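Local coordinates for Serine/threonine-protein kinase PknE (Mycobacterium tuberculosis, PDB 2H34) that transfers phosphate from ATP to protein serine and threonine residues through this catalytic domain and probably aids survival of the bacterium in its host, at residues V62-S68 with Q108-R114; E93-V97 with F172-V176. All blocks are in the same frame, centred on the assembly; numbering follows the deposited sequence.

Interaction 1: residues V62-S68 with Q108-R114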
loop_
_atom_site.group_PDB
_atom_site.type_symbol
_atom_site.label_atom_id
_atom_site.label_comp_id
_atom_site.label_asym_id
_atom_site.label_seq_id
_atom_site.Cartn_x
_atom_site.Cartn_y
_atom_site.Cartn_z
ATOM N N VAL A 62 2.891 11.299 -18.193
ATOM C CA VAL A 62 2.051 10.969 -17.052
ATOM C C VAL A 62 1.774 9.473 -16.982
ATOM O O VAL A 62 1.986 8.750 -17.954
ATOM C CB VAL A 62 0.716 11.773 -17.070
ATOM C CG1 VAL A 62 0.989 13.266 -16.978
ATOM C CG2 VAL A 62 -0.095 11.466 -18.318
ATOM N N ALA A 63 1.320 9.013 -15.821
ATOM C CA ALA A 63 0.830 7.651 -15.678
ATOM C C ALA A 63 -0.665 7.651 -15.966
ATOM O O ALA A 63 -1.397 8.503 -15.467
ATOM C CB ALA A 63 1.113 7.126 -14.281
ATOM N N LEU A 64 -1.112 6.716 -16.795
ATOM C CA LEU A 64 -2.515 6.665 -17.162
ATOM C C LEU A 64 -3.097 5.276 -16.968
ATOM O O LEU A 64 -2.633 4.308 -17.570
ATOM C CB LEU A 64 -2.710 7.140 -18.602
ATOM C CG LEU A 64 -4.128 7.072 -19.186
ATOM C CD1 LEU A 64 -5.112 7.930 -18.404
ATOM C CD2 LEU A 64 -4.122 7.481 -20.650
ATOM N N LYS A 65 -4.112 5.196 -16.114
ATOM C CA LYS A 65 -4.817 3.951 -15.874
ATOM C C LYS A 65 -6.019 3.873 -16.793
ATOM O O LYS A 65 -6.821 4.805 -16.847
ATOM C CB LYS A 65 -5.269 3.859 -14.417
ATOM C CG LYS A 65 -6.122 2.631 -14.109
ATOM C CD LYS A 65 -6.712 2.673 -12.708
ATOM C CE LYS A 65 -5.736 2.136 -11.677
ATOM N NZ LYS A 65 -6.151 2.524 -10.302
ATOM N N LEU A 66 -6.133 2.758 -17.514
ATOM C CA LEU A 66 -7.274 2.497 -18.396
ATOM C C LEU A 66 -8.033 1.267 -17.942
ATOM O O LEU A 66 -7.479 0.165 -17.912
ATOM C CB LEU A 66 -6.810 2.289 -19.834
ATOM C CG LEU A 66 -6.242 3.494 -20.576
ATOM C CD1 LEU A 66 -5.604 3.033 -21.875
ATOM C CD2 LEU A 66 -7.328 4.526 -20.836
HETATM N N MSE A 67 -9.304 1.457 -17.599
HETATM C CA MSE A 67 -10.136 0.357 -17.112
HETATM C C MSE A 67 -10.490 -0.565 -18.294
HETATM O O MSE A 67 -11.301 -0.094 -19.176
HETATM C CB MSE A 67 -11.405 0.889 -16.446
HETATM C CG MSE A 67 -11.274 2.286 -15.821
HETATM SE SE MSE A 67 -10.130 2.431 -14.225
HETATM C CE MSE A 67 -10.924 4.059 -13.398
ATOM N N SER A 68 -9.486 -1.135 -18.847
ATOM C CA SER A 68 -9.454 -1.792 -20.179
ATOM C C SER A 68 -10.679 -2.612 -20.602
ATOM O O SER A 68 -11.528 -2.995 -19.793
ATOM C CB SER A 68 -8.246 -2.702 -20.263
ATOM O OG SER A 68 -8.007 -3.111 -21.600
ATOM N N GLN A 108 -14.040 4.607 -23.057
ATOM C CA GLN A 108 -13.061 4.189 -22.040
ATOM C C GLN A 108 -12.933 5.201 -20.904
ATOM O O GLN A 108 -12.742 6.400 -21.139
ATOM C CB GLN A 108 -11.680 3.946 -22.673
ATOM C CG GLN A 108 -10.849 2.840 -22.008
ATOM C CD GLN A 108 -10.882 1.521 -22.785
ATOM O OE1 GLN A 108 -10.442 1.451 -23.936
ATOM N NE2 GLN A 108 -11.396 0.469 -22.148
ATOM N N LEU A 109 -13.041 4.705 -19.674
ATOM C CA LEU A 109 -12.848 5.532 -18.486
ATOM C C LEU A 109 -11.382 5.561 -18.081
ATOM O O LEU A 109 -10.731 4.524 -17.970
ATOM C CB LEU A 109 -13.730 5.062 -17.323
ATOM C CG LEU A 109 -15.253 5.187 -17.498
ATOM C CD1 LEU A 109 -15.982 5.052 -16.162
ATOM C CD2 LEU A 109 -15.636 6.502 -18.166
ATOM N N TYR A 110 -10.870 6.763 -17.867
ATOM C CA TYR A 110 -9.457 6.950 -17.628
ATOM C C TYR A 110 -9.194 7.700 -16.320
ATOM O O TYR A 110 -10.055 8.438 -15.827
ATOM C CB TYR A 110 -8.830 7.678 -18.822
ATOM C CG TYR A 110 -9.143 9.163 -18.902
ATOM C CD1 TYR A 110 -10.370 9.620 -19.388
ATOM C CD2 TYR A 110 -8.199 10.112 -18.505
ATOM C CE1 TYR A 110 -10.648 10.987 -19.462
ATOM C CE2 TYR A 110 -8.467 11.476 -18.573
ATOM C CZ TYR A 110 -9.687 11.906 -19.053
ATOM O OH TYR A 110 -9.937 13.259 -19.116
ATOM N N VAL A 111 -8.007 7.473 -15.756
ATOM C CA VAL A 111 -7.470 8.291 -14.668
ATOM C C VAL A 111 -6.030 8.684 -14.992
ATOM O O VAL A 111 -5.162 7.831 -15.171
ATOM C CB VAL A 111 -7.541 7.581 -13.298
ATOM C CG1 VAL A 111 -6.890 8.436 -12.229
ATOM C CG2 VAL A 111 -8.988 7.288 -12.914
ATOM N N ASP A 112 -5.798 9.986 -15.086
ATOM C CA ASP A 112 -4.494 10.529 -15.419
ATOM C C ASP A 112 -3.814 10.979 -14.144
ATOM O O ASP A 112 -4.351 11.794 -13.400
ATOM C CB ASP A 112 -4.661 11.706 -16.381
ATOM C CG ASP A 112 -3.431 12.591 -16.464
ATOM O OD1 ASP A 112 -2.469 12.392 -15.693
ATOM O OD2 ASP A 112 -3.431 13.508 -17.307
HETATM N N MSE A 113 -2.617 10.463 -13.901
HETATM C CA MSE A 113 -1.896 10.775 -12.672
HETATM C C MSE A 113 -0.423 11.057 -12.909
HETATM O O MSE A 113 0.131 10.692 -13.949
HETATM C CB MSE A 113 -2.050 9.639 -11.669
HETATM C CG MSE A 113 -2.129 8.291 -12.326
HETATM SE SE MSE A 113 -2.355 6.817 -11.100
HETATM C CE MSE A 113 -4.338 6.738 -10.946
ATOM N N ARG A 114 0.187 11.717 -11.926
ATOM C CA ARG A 114 1.623 11.993 -11.865
ATOM C C ARG A 114 2.448 10.704 -11.977
ATOM O O ARG A 114 2.132 9.686 -11.348
ATOM C CB ARG A 114 1.915 12.732 -10.550
ATOM C CG ARG A 114 3.336 13.247 -10.328
ATOM C CD ARG A 114 3.282 14.724 -9.945
ATOM N NE ARG A 114 4.182 15.093 -8.854
ATOM C CZ ARG A 114 4.322 16.336 -8.394
ATOM N NH1 ARG A 114 3.628 17.323 -8.935
ATOM N NH2 ARG A 114 5.152 16.601 -7.390
#
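Backbone bonds pair Ala63 with Met113 and Lys65 with Val111, both antiparallel hydrogen-bonded pairs, as strands 62-66 and 108-114 run at 155° to each other. The bonds from Lys65 N to Val111 O (3.0 Å) and from Val111 N to Lys65 O (3.1 Å) are both nearly straight. Past Lys65 the pairing slackens: Met67 N reaches Leu109 O in a weak bond of 3.4 Å as an inverse gamma turn forms at Met67. There the side-chain amide of Gln108 takes over, its NE2 donating to Met67 O at 3.0 Å with an N-H...O angle of 140°.

These are the third and fifth strands of the five-stranded sheet in the kinase N-lobe, and Lys65, in the position of the kinase beta3 lysine, is predicted to bind ATP; its NZ forms a salt bridge with Asp177.

Apolar contacts divide between the two faces. On that of Leu64 and Leu66, Leu64 CD1 comes to the edge of the Tyr110 ring and lies 3.7 Å from Tyr110 CB. Leu66 CD2 approaches the same CB at 4.0 Å. Ala63 CB and Met113 CG meet on the face of Lys65, while selenomethionine Met67, bent at chi2 (-69°), brings its CE to 3.8 Å from Val111 CG2. The Asp112 carboxylate lies against Val62, and His100 and Tyr36 each hydrogen-bond one of its oxygens.

Interaction 2: residues E93-V97 with F172-V176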
loop_
_atom_site.group_PDB
_atom_site.type_symbol
_atom_site.label_atom_id
_atom_site.label_comp_id
_atom_site.label_asym_id
_atom_site.label_seq_id
_atom_site.Cartn_x
_atom_site.Cartn_y
_atom_site.Cartn_z
ATOM N N GLU A 93 -2.704 14.539 0.703
ATOM C CA GLU A 93 -1.527 13.997 1.330
ATOM C C GLU A 93 -0.451 13.792 0.260
ATOM O O GLU A 93 -0.759 13.335 -0.849
ATOM C CB GLU A 93 -1.892 12.696 2.019
ATOM C CG GLU A 93 -1.124 12.429 3.283
ATOM C CD GLU A 93 0.313 12.095 2.993
ATOM O OE1 GLU A 93 0.548 11.285 2.063
ATOM O OE2 GLU A 93 1.205 12.668 3.665
ATOM N N PRO A 94 0.804 14.175 0.563
ATOM C CA PRO A 94 1.892 14.114 -0.404
ATOM C C PRO A 94 2.511 12.750 -0.698
ATOM O O PRO A 94 3.361 12.675 -1.577
ATOM C CB PRO A 94 2.947 15.039 0.217
ATOM C CG PRO A 94 2.748 14.912 1.636
ATOM C CD PRO A 94 1.259 14.775 1.824
ATOM N N HIS A 95 2.120 11.699 0.023
ATOM C CA HIS A 95 2.591 10.337 -0.283
ATOM C C HIS A 95 1.519 9.549 -1.018
ATOM O O HIS A 95 1.553 8.316 -1.103
ATOM C CB HIS A 95 3.025 9.600 0.977
ATOM C CG HIS A 95 4.034 10.351 1.768
ATOM N ND1 HIS A 95 3.684 11.203 2.793
ATOM C CD2 HIS A 95 5.374 10.445 1.636
ATOM C CE1 HIS A 95 4.772 11.772 3.273
ATOM N NE2 HIS A 95 5.811 11.330 2.590
ATOM N N VAL A 96 0.556 10.285 -1.536
ATOM C CA VAL A 96 -0.402 9.732 -2.438
ATOM C C VAL A 96 -0.161 10.430 -3.760
ATOM O O VAL A 96 -0.104 11.663 -3.822
ATOM C CB VAL A 96 -1.844 9.895 -1.915
ATOM C CG1 VAL A 96 -2.020 9.140 -0.609
ATOM C CG2 VAL A 96 -2.168 11.353 -1.702
ATOM N N VAL A 97 0.028 9.620 -4.800
ATOM C CA VAL A 97 0.099 10.082 -6.176
ATOM C C VAL A 97 -1.017 11.076 -6.471
ATOM O O VAL A 97 -2.184 10.781 -6.229
ATOM C CB VAL A 97 -0.019 8.900 -7.162
ATOM C CG1 VAL A 97 0.078 9.389 -8.599
ATOM C CG2 VAL A 97 1.055 7.854 -6.881
ATOM N N PHE A 172 11.788 8.402 -0.579
ATOM C CA PHE A 172 10.469 8.985 -0.572
ATOM C C PHE A 172 9.484 7.954 -1.076
ATOM O O PHE A 172 9.631 7.445 -2.182
ATOM C CB PHE A 172 10.415 10.217 -1.443
ATOM C CG PHE A 172 9.220 11.048 -1.199
ATOM C CD1 PHE A 172 9.289 12.136 -0.365
ATOM C CD2 PHE A 172 8.006 10.726 -1.779
ATOM C CE1 PHE A 172 8.183 12.908 -0.120
ATOM C CE2 PHE A 172 6.887 11.485 -1.529
ATOM C CZ PHE A 172 6.981 12.584 -0.697
ATOM N N ALA A 173 8.474 7.654 -0.273
ATOM C CA ALA A 173 7.572 6.563 -0.594
ATOM C C ALA A 173 6.145 7.005 -0.849
ATOM O O ALA A 173 5.593 7.786 -0.095
ATOM C CB ALA A 173 7.608 5.516 0.499
ATOM N N TYR A 174 5.557 6.466 -1.912
ATOM C CA TYR A 174 4.155 6.671 -2.225
ATOM C C TYR A 174 3.364 5.398 -2.057
ATOM O O TYR A 174 3.835 4.313 -2.391
ATOM C CB TYR A 174 3.993 7.062 -3.677
ATOM C CG TYR A 174 4.539 8.391 -4.028
ATOM C CD1 TYR A 174 3.778 9.525 -3.856
ATOM C CD2 TYR A 174 5.818 8.516 -4.567
ATOM C CE1 TYR A 174 4.284 10.768 -4.194
ATOM C CE2 TYR A 174 6.322 9.742 -4.914
ATOM C CZ TYR A 174 5.549 10.858 -4.724
ATOM O OH TYR A 174 6.031 12.084 -5.041
ATOM N N LEU A 175 2.136 5.544 -1.584
ATOM C CA LEU A 175 1.182 4.450 -1.616
ATOM C C LEU A 175 0.503 4.464 -2.980
ATOM O O LEU A 175 -0.170 5.441 -3.323
ATOM C CB LEU A 175 0.144 4.600 -0.492
ATOM C CG LEU A 175 -0.989 3.572 -0.510
ATOM C CD1 LEU A 175 -0.533 2.239 0.082
ATOM C CD2 LEU A 175 -2.222 4.088 0.210
ATOM N N VAL A 176 0.702 3.396 -3.756
ATOM C CA VAL A 176 0.035 3.234 -5.062
ATOM C C VAL A 176 -0.952 2.065 -5.052
ATOM O O VAL A 176 -0.749 1.085 -4.340
ATOM C CB VAL A 176 1.039 3.040 -6.228
ATOM C CG1 VAL A 176 1.732 4.330 -6.553
ATOM C CG2 VAL A 176 2.067 1.974 -5.897
#
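His95 meets strand 173-175 through both its carbonyl and its ring. Leu175 N donates to His95 O at 2.9 Å. The imidazole presents its edge to Ala173 O, which is 3.2 Å from His95 CD2, and beside it runs the Phe172 ring, near parallel (23°) but slid apart, with centroids separated by 4.8 Å. The Phe172 ring extends across to His95 because chi1 (-165°) swings CG away from the backbone N, and Pro94 O meets its edge. The same carbonyl oxygen lies 3.4 Å from Tyr174 CE1. At the far end, Val97 CG2 packs on Val176 CG1 at 3.6 Å.

In kinase terms, the loop that follows the N-lobe helix 75-88 here rests on the short strand leading into the DFG motif. A type I turn from Glu93 to Val96 shapes this loop, and the Glu93 carboxylate braces it: OE1 accepts from His95 N, met from above the carboxylate plane, while OE2 accepts from His95 ND1 at 3.0 Å through its syn lone pair, fixing the imidazole's rotation. Farther out, helix 133-152 of the C-lobe borders both segments, Gln142 touching His95, Ala146 touching Val96 and Ile143 touching Ala173.

Interactions 1 and 2 have centres about 17 Å apart yet touch through Val97. Its CG1 lies 3.4 Å from Arg114 O and 3.7 Å from Met113 CB, while its other methyl belongs to interaction 2, so this one side chain joins the end of strand 108-114, where the kinase hinge begins, to the strand 173-175 region. The Lys65-Asp177 salt bridge connects them a second way: Asp177, the DFG aspartate, directly follows Val176 of interaction 2. The Val176 side chain is about 8 Å from Gly43 of the predicted ATP site, and the Leu175 side chain about 8 Å from that of Asp159, the predicted proton acceptor.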